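Local coordinates for ABC transporter ATP-binding/permease protein Rv1747 (Mycobacterium tuberculosis, PDB 6CCD), which uses ATP hydrolysis to move an unidentified substrate across the membrane, is needed for virulence, and carries phosphothreonine-binding FHA domains, the first of which is described here, at residues V37-P42 against D93-D98; A47-R52 against V87-P92. All coordinates share one frame; numbering follows the deposited sequence.

Both interactions bridge the two sheets of the FHA beta sandwich; interaction 1 uses strand 96-101 and interaction 2 its neighbour 84-89. Interaction 2 (47-52 with 87-92) is the buried one, about 8 Å from interaction 1 between centres. Interaction 1 (37-42 with 93-98) runs from buried valine and leucine out to an exposed histidine and a proline. They join through L97 CD1 on L49 CD1 (3.6 Å) and through probable hydrogen bonds of L97 N with V87 O and G94 O with H88 ND1. Interaction 1 is almost wholly aliphatic, its histidine touching through CB; interaction 2 sets a histidine ring, with both nitrogens engaged elsewhere, beside an isoleucine.

Interaction 1 of 2, residues V37-P42 against D93-D98; sequences VRVAHP and DGPALD
V39 and P95 meet at one end of the FHA beta sandwich, where the chain leaving edge strand 37-38 passes the run leading into strand 96-101 of the other sheet. V39 CG1 comes up to the CB-CG edge of the pyrrolidine ring, 3.6 Å from P95 CB and little farther from P95 CG. The valine's first torsion, 178°, puts CG1 opposite the backbone N and directs it to the proline, while CG2 is left on the L97 side and makes a looser contact, 4.4 Å from L97 CD2. Farther out, H41 reaches the same proline through its beta carbon: H41 CB is 3.9 Å from P95 CG. P95 CG thus touches both V39 and H41, and the contact grades from buried aliphatic side chains to an exposed histidine. The proline ring is the shared surface on which the two residues of the first segment settle, its CB meeting the valine alone and its CG meeting both.

The next shell fixes these positions. Backbone hydrogen bonds tie V37 and V39 to G30, holding the first segment beside strand 27-30, whereas P95 pairs with I89 and L97 with V87 in the opposing sheet. Y14 of strand 10-14 packs on V39, P95 and L97 alike, and I44 adds a further apolar neighbour to V39. The imidazole of H41 is held by its own loop: ND1 bonds to the backbone N of L43, and P42 CD lies 3.3 Å above one face of the H41 ring, displaced toward its rim.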
loop_
_atom_site.group_PDB
_atom_site.type_symbol
_atom_site.label_atom_id
_atom_site.label_comp_id
_atom_site.label_asym_id
_atom_site.label_seq_id
_atom_site.Cartn_x
_atom_site.Cartn_y
_atom_site.Cartn_z
ATOM N N VAL A 37 -1.440 -5.549 -6.276
ATOM C CA VAL A 37 -2.493 -5.647 -5.268
ATOM C C VAL A 37 -3.690 -4.924 -5.859
ATOM O O VAL A 37 -3.699 -3.703 -5.913
ATOM C CB VAL A 37 -2.081 -5.003 -3.921
ATOM C CG1 VAL A 37 -3.220 -5.052 -2.929
ATOM C CG2 VAL A 37 -0.832 -5.688 -3.332
ATOM N N ARG A 38 -4.675 -5.675 -6.341
ATOM C CA ARG A 38 -5.804 -5.088 -7.048
ATOM C C ARG A 38 -6.932 -4.758 -6.080
ATOM O O ARG A 38 -7.385 -5.616 -5.324
ATOM C CB ARG A 38 -6.320 -6.039 -8.142
ATOM C CG ARG A 38 -7.566 -5.530 -8.871
ATOM C CD ARG A 38 -8.388 -6.689 -9.477
ATOM N NE ARG A 38 -9.627 -6.223 -10.110
ATOM C CZ ARG A 38 -10.516 -7.021 -10.693
ATOM N NH1 ARG A 38 -10.325 -8.334 -10.697
ATOM N NH2 ARG A 38 -11.602 -6.516 -11.260
ATOM N N VAL A 39 -7.362 -3.504 -6.111
ATOM C CA VAL A 39 -8.456 -3.017 -5.279
ATOM C C VAL A 39 -9.450 -2.358 -6.230
ATOM O O VAL A 39 -9.142 -1.326 -6.811
ATOM C CB VAL A 39 -7.967 -2.010 -4.221
ATOM C CG1 VAL A 39 -9.133 -1.484 -3.388
ATOM C CG2 VAL A 39 -6.890 -2.639 -3.318
ATOM N N ALA A 40 -10.621 -2.968 -6.405
ATOM C CA ALA A 40 -11.520 -2.587 -7.499
ATOM C C ALA A 40 -12.453 -1.412 -7.187
ATOM O O ALA A 40 -13.109 -0.895 -8.087
ATOM C CB ALA A 40 -12.363 -3.812 -7.935
ATOM N N HIS A 41 -12.524 -0.984 -5.932
ATOM C CA HIS A 41 -13.481 0.064 -5.593
ATOM C C HIS A 41 -13.257 1.346 -6.419
ATOM O O HIS A 41 -12.119 1.759 -6.634
ATOM C CB HIS A 41 -13.412 0.385 -4.097
ATOM C CG HIS A 41 -14.610 1.128 -3.605
ATOM N ND1 HIS A 41 -14.737 2.493 -3.732
ATOM C CD2 HIS A 41 -15.760 0.690 -3.036
ATOM C CE1 HIS A 41 -15.906 2.870 -3.242
ATOM N NE2 HIS A 41 -16.544 1.795 -2.810
ATOM N N PRO A 42 -14.346 1.975 -6.905
ATOM C CA PRO A 42 -14.204 3.135 -7.804
ATOM C C PRO A 42 -13.487 4.350 -7.191
ATOM O O PRO A 42 -13.054 5.228 -7.930
ATOM C CB PRO A 42 -15.660 3.497 -8.154
ATOM C CG PRO A 42 -16.499 2.803 -7.156
ATOM C CD PRO A 42 -15.752 1.557 -6.775
ATOM N N ASP A 93 -12.447 5.862 5.411
ATOM C CA ASP A 93 -13.114 4.567 5.514
ATOM C C ASP A 93 -13.112 3.813 4.189
ATOM O O ASP A 93 -13.966 2.956 3.962
ATOM C CB ASP A 93 -14.556 4.737 5.987
ATOM C CG ASP A 93 -15.380 5.567 5.035
ATOM O OD1 ASP A 93 -14.783 6.258 4.174
ATOM O OD2 ASP A 93 -16.627 5.539 5.156
ATOM N N GLY A 94 -12.170 4.136 3.307
ATOM C CA GLY A 94 -12.045 3.414 2.055
ATOM C C GLY A 94 -11.370 2.076 2.301
ATOM O O GLY A 94 -11.117 1.725 3.449
ATOM N N PRO A 95 -11.093 1.319 1.225
ATOM C CA PRO A 95 -10.444 0.002 1.329
ATOM C C PRO A 95 -9.228 0.034 2.258
ATOM O O PRO A 95 -8.398 0.952 2.186
ATOM C CB PRO A 95 -10.043 -0.296 -0.114
ATOM C CG PRO A 95 -11.120 0.379 -0.926
ATOM C CD PRO A 95 -11.432 1.659 -0.171
ATOM N N ALA A 96 -9.149 -0.943 3.154
ATOM C CA ALA A 96 -8.075 -0.978 4.136
ATOM C C ALA A 96 -6.954 -1.903 3.670
ATOM O O ALA A 96 -7.214 -2.982 3.127
ATOM C CB ALA A 96 -8.616 -1.438 5.497
ATOM N N LEU A 97 -5.714 -1.472 3.867
ATOM C CA LEU A 97 -4.547 -2.319 3.626
ATOM C C LEU A 97 -3.806 -2.559 4.942
ATOM O O LEU A 97 -3.519 -1.620 5.675
ATOM C CB LEU A 97 -3.595 -1.670 2.607
ATOM C CG LEU A 97 -4.184 -1.226 1.275
ATOM C CD1 LEU A 97 -3.136 -0.418 0.508
ATOM C CD2 LEU A 97 -4.682 -2.411 0.453
ATOM N N ASP A 98 -3.508 -3.816 5.236
ATOM C CA ASP A 98 -2.716 -4.166 6.403
ATOM C C ASP A 98 -1.317 -4.554 5.956
ATOM O O ASP A 98 -1.159 -5.450 5.129
ATOM C CB ASP A 98 -3.354 -5.319 7.180
ATOM C CG ASP A 98 -4.582 -4.891 7.949
ATOM O OD1 ASP A 98 -4.544 -3.796 8.543
ATOM O OD2 ASP A 98 -5.581 -5.644 7.964
#

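Interaction 2 of 2, residues A47-R52 against V87-P92; sequences AHLLLR and VHIGNP
H48 and L49 converge on I89 across the core of the FHA sandwich. H48 is the histidine of the SxxH signature of FHA domains, which begins at S45. It forms with L49 a classic beta bulge opposite V29, and both residues point to the facing sheet. The H48 side chain runs past I89 in the opposite direction, its imidazole tilted against the branch point: H48 NE2 is 3.7 Å from I89 CB. L49 instead meets I89 at a slant, its CD1 packing 3.7 Å from I89 CG2. The same methyl touches both neighbours, on directions roughly at right angles, with H48 CD2 3.8 Å from I89 CG2. A first torsion of 48° turns I89 CG1 in between backbone N and carbonyl carbon, leaving CG2, opposite the carbonyl carbon, as the branch that meets L49 and H48. L69 covers both L49 and I89, and I44 also packs on I89. The chain then turns at G90, whose positive phi (92°) suits glycine. The rotation of the buried ring is fixed at both nitrogens: H48 ND1 is hydrogen-bonded to the backbone N of S45, and H48 NE2 to the carbonyl O of G68, probably carrying the proton.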
loop_
_atom_site.group_PDB
_atom_site.type_symbol
_atom_site.label_atom_id
_atom_site.label_comp_id
_atom_site.label_asym_id
_atom_site.label_seq_id
_atom_site.Cartn_x
_atom_site.Cartn_y
_atom_site.Cartn_z
ATOM N N ALA A 47 -3.270 3.076 -10.744
ATOM C CA ALA A 47 -2.009 2.848 -10.030
ATOM C C ALA A 47 -1.998 3.798 -8.845
ATOM O O ALA A 47 -1.450 4.887 -8.928
ATOM C CB ALA A 47 -0.802 3.081 -10.932
ATOM N N HIS A 48 -2.637 3.381 -7.757
ATOM C CA HIS A 48 -2.969 4.270 -6.651
ATOM C C HIS A 48 -1.790 4.477 -5.688
ATOM O O HIS A 48 -1.468 5.615 -5.312
ATOM C CB HIS A 48 -4.196 3.693 -5.906
ATOM C CG HIS A 48 -4.858 4.656 -4.974
ATOM N ND1 HIS A 48 -6.017 5.329 -5.301
ATOM C CD2 HIS A 48 -4.529 5.060 -3.721
ATOM C CE1 HIS A 48 -6.377 6.105 -4.292
ATOM N NE2 HIS A 48 -5.488 5.966 -3.321
ATOM N N LEU A 49 -1.157 3.377 -5.281
ATOM C CA LEU A 49 0.033 3.422 -4.433
ATOM C C LEU A 49 1.215 2.726 -5.079
ATOM O O LEU A 49 1.031 1.756 -5.814
ATOM C CB LEU A 49 -0.210 2.732 -3.093
ATOM C CG LEU A 49 -1.336 3.193 -2.189
ATOM C CD1 LEU A 49 -1.260 2.358 -0.926
ATOM C CD2 LEU A 49 -1.196 4.701 -1.867
ATOM N N LEU A 50 2.421 3.192 -4.762
ATOM C CA LEU A 50 3.632 2.409 -4.993
ATOM C C LEU A 50 4.164 1.954 -3.654
ATOM O O LEU A 50 4.287 2.762 -2.734
ATOM C CB LEU A 50 4.692 3.231 -5.734
ATOM C CG LEU A 50 4.221 3.721 -7.106
ATOM C CD1 LEU A 50 5.287 4.600 -7.744
ATOM C CD2 LEU A 50 3.890 2.527 -7.996
ATOM N N LEU A 51 4.491 0.671 -3.530
ATOM C CA LEU A 51 5.170 0.195 -2.323
ATOM C C LEU A 51 6.615 -0.112 -2.669
ATOM O O LEU A 51 6.876 -0.707 -3.701
ATOM C CB LEU A 51 4.498 -1.061 -1.753
ATOM C CG LEU A 51 2.968 -1.035 -1.704
ATOM C CD1 LEU A 51 2.419 -2.354 -1.156
ATOM C CD2 LEU A 51 2.481 0.148 -0.851
ATOM N N ARG A 52 7.557 0.269 -1.816
ATOM C CA ARG A 52 8.955 -0.004 -2.145
ATOM C C ARG A 52 9.834 0.078 -0.922
ATOM O O ARG A 52 9.474 0.703 0.078
ATOM C CB ARG A 52 9.469 0.962 -3.213
ATOM C CG ARG A 52 9.688 2.391 -2.699
ATOM C CD ARG A 52 9.807 3.400 -3.855
ATOM N NE ARG A 52 10.853 3.096 -4.842
ATOM C CZ ARG A 52 12.030 3.712 -4.908
ATOM N NH1 ARG A 52 12.334 4.661 -4.038
ATOM N NH2 ARG A 52 12.899 3.386 -5.857
ATOM N N VAL A 87 -3.507 1.064 6.773
ATOM C CA VAL A 87 -3.850 2.320 6.129
ATOM C C VAL A 87 -5.175 2.166 5.397
ATOM O O VAL A 87 -5.678 1.044 5.221
ATOM C CB VAL A 87 -2.764 2.775 5.124
ATOM C CG1 VAL A 87 -1.417 2.927 5.811
ATOM C CG2 VAL A 87 -2.679 1.797 3.941
ATOM N N HIS A 88 -5.745 3.288 4.978
ATOM C CA HIS A 88 -6.902 3.273 4.091
ATOM C C HIS A 88 -6.580 4.068 2.839
ATOM O O HIS A 88 -5.918 5.096 2.909
ATOM C CB HIS A 88 -8.134 3.861 4.775
ATOM C CG HIS A 88 -8.576 3.089 5.974
ATOM N ND1 HIS A 88 -9.574 2.141 5.922
ATOM C CD2 HIS A 88 -8.141 3.106 7.256
ATOM C CE1 HIS A 88 -9.750 1.621 7.122
ATOM N NE2 HIS A 88 -8.894 2.190 7.950
ATOM N N ILE A 89 -7.058 3.600 1.691
ATOM C CA ILE A 89 -6.924 4.371 0.473
ATOM C C ILE A 89 -8.300 4.819 -0.002
ATOM O O ILE A 89 -9.292 4.117 0.213
ATOM C CB ILE A 89 -6.216 3.566 -0.631
ATOM C CG1 ILE A 89 -6.835 2.168 -0.756
ATOM C CG2 ILE A 89 -4.716 3.426 -0.308
ATOM C CD1 ILE A 89 -6.182 1.327 -1.866
ATOM N N GLY A 90 -8.346 5.987 -0.637
ATOM C CA GLY A 90 -9.578 6.502 -1.230
ATOM C C GLY A 90 -10.397 7.389 -0.308
ATOM O O GLY A 90 -11.131 8.250 -0.770
ATOM N N ASN A 91 -10.265 7.165 0.994
ATOM C CA ASN A 91 -11.042 7.868 2.014
ATOM C C ASN A 91 -10.623 7.307 3.360
ATOM O O ASN A 91 -10.028 6.236 3.400
ATOM C CB ASN A 91 -12.557 7.674 1.804
ATOM C CG ASN A 91 -13.231 8.908 1.211
ATOM O OD1 ASN A 91 -12.693 10.017 1.262
ATOM N ND2 ASN A 91 -14.414 8.712 0.643
ATOM N N PRO A 92 -10.943 8.005 4.470
ATOM C CA PRO A 92 -10.627 7.445 5.790
ATOM C C PRO A 92 -11.294 6.086 6.030
ATOM O O PRO A 92 -10.768 5.265 6.786
ATOM C CB PRO A 92 -11.176 8.502 6.764
ATOM C CG PRO A 92 -12.162 9.291 5.968
ATOM C CD PRO A 92 -11.573 9.332 4.583
#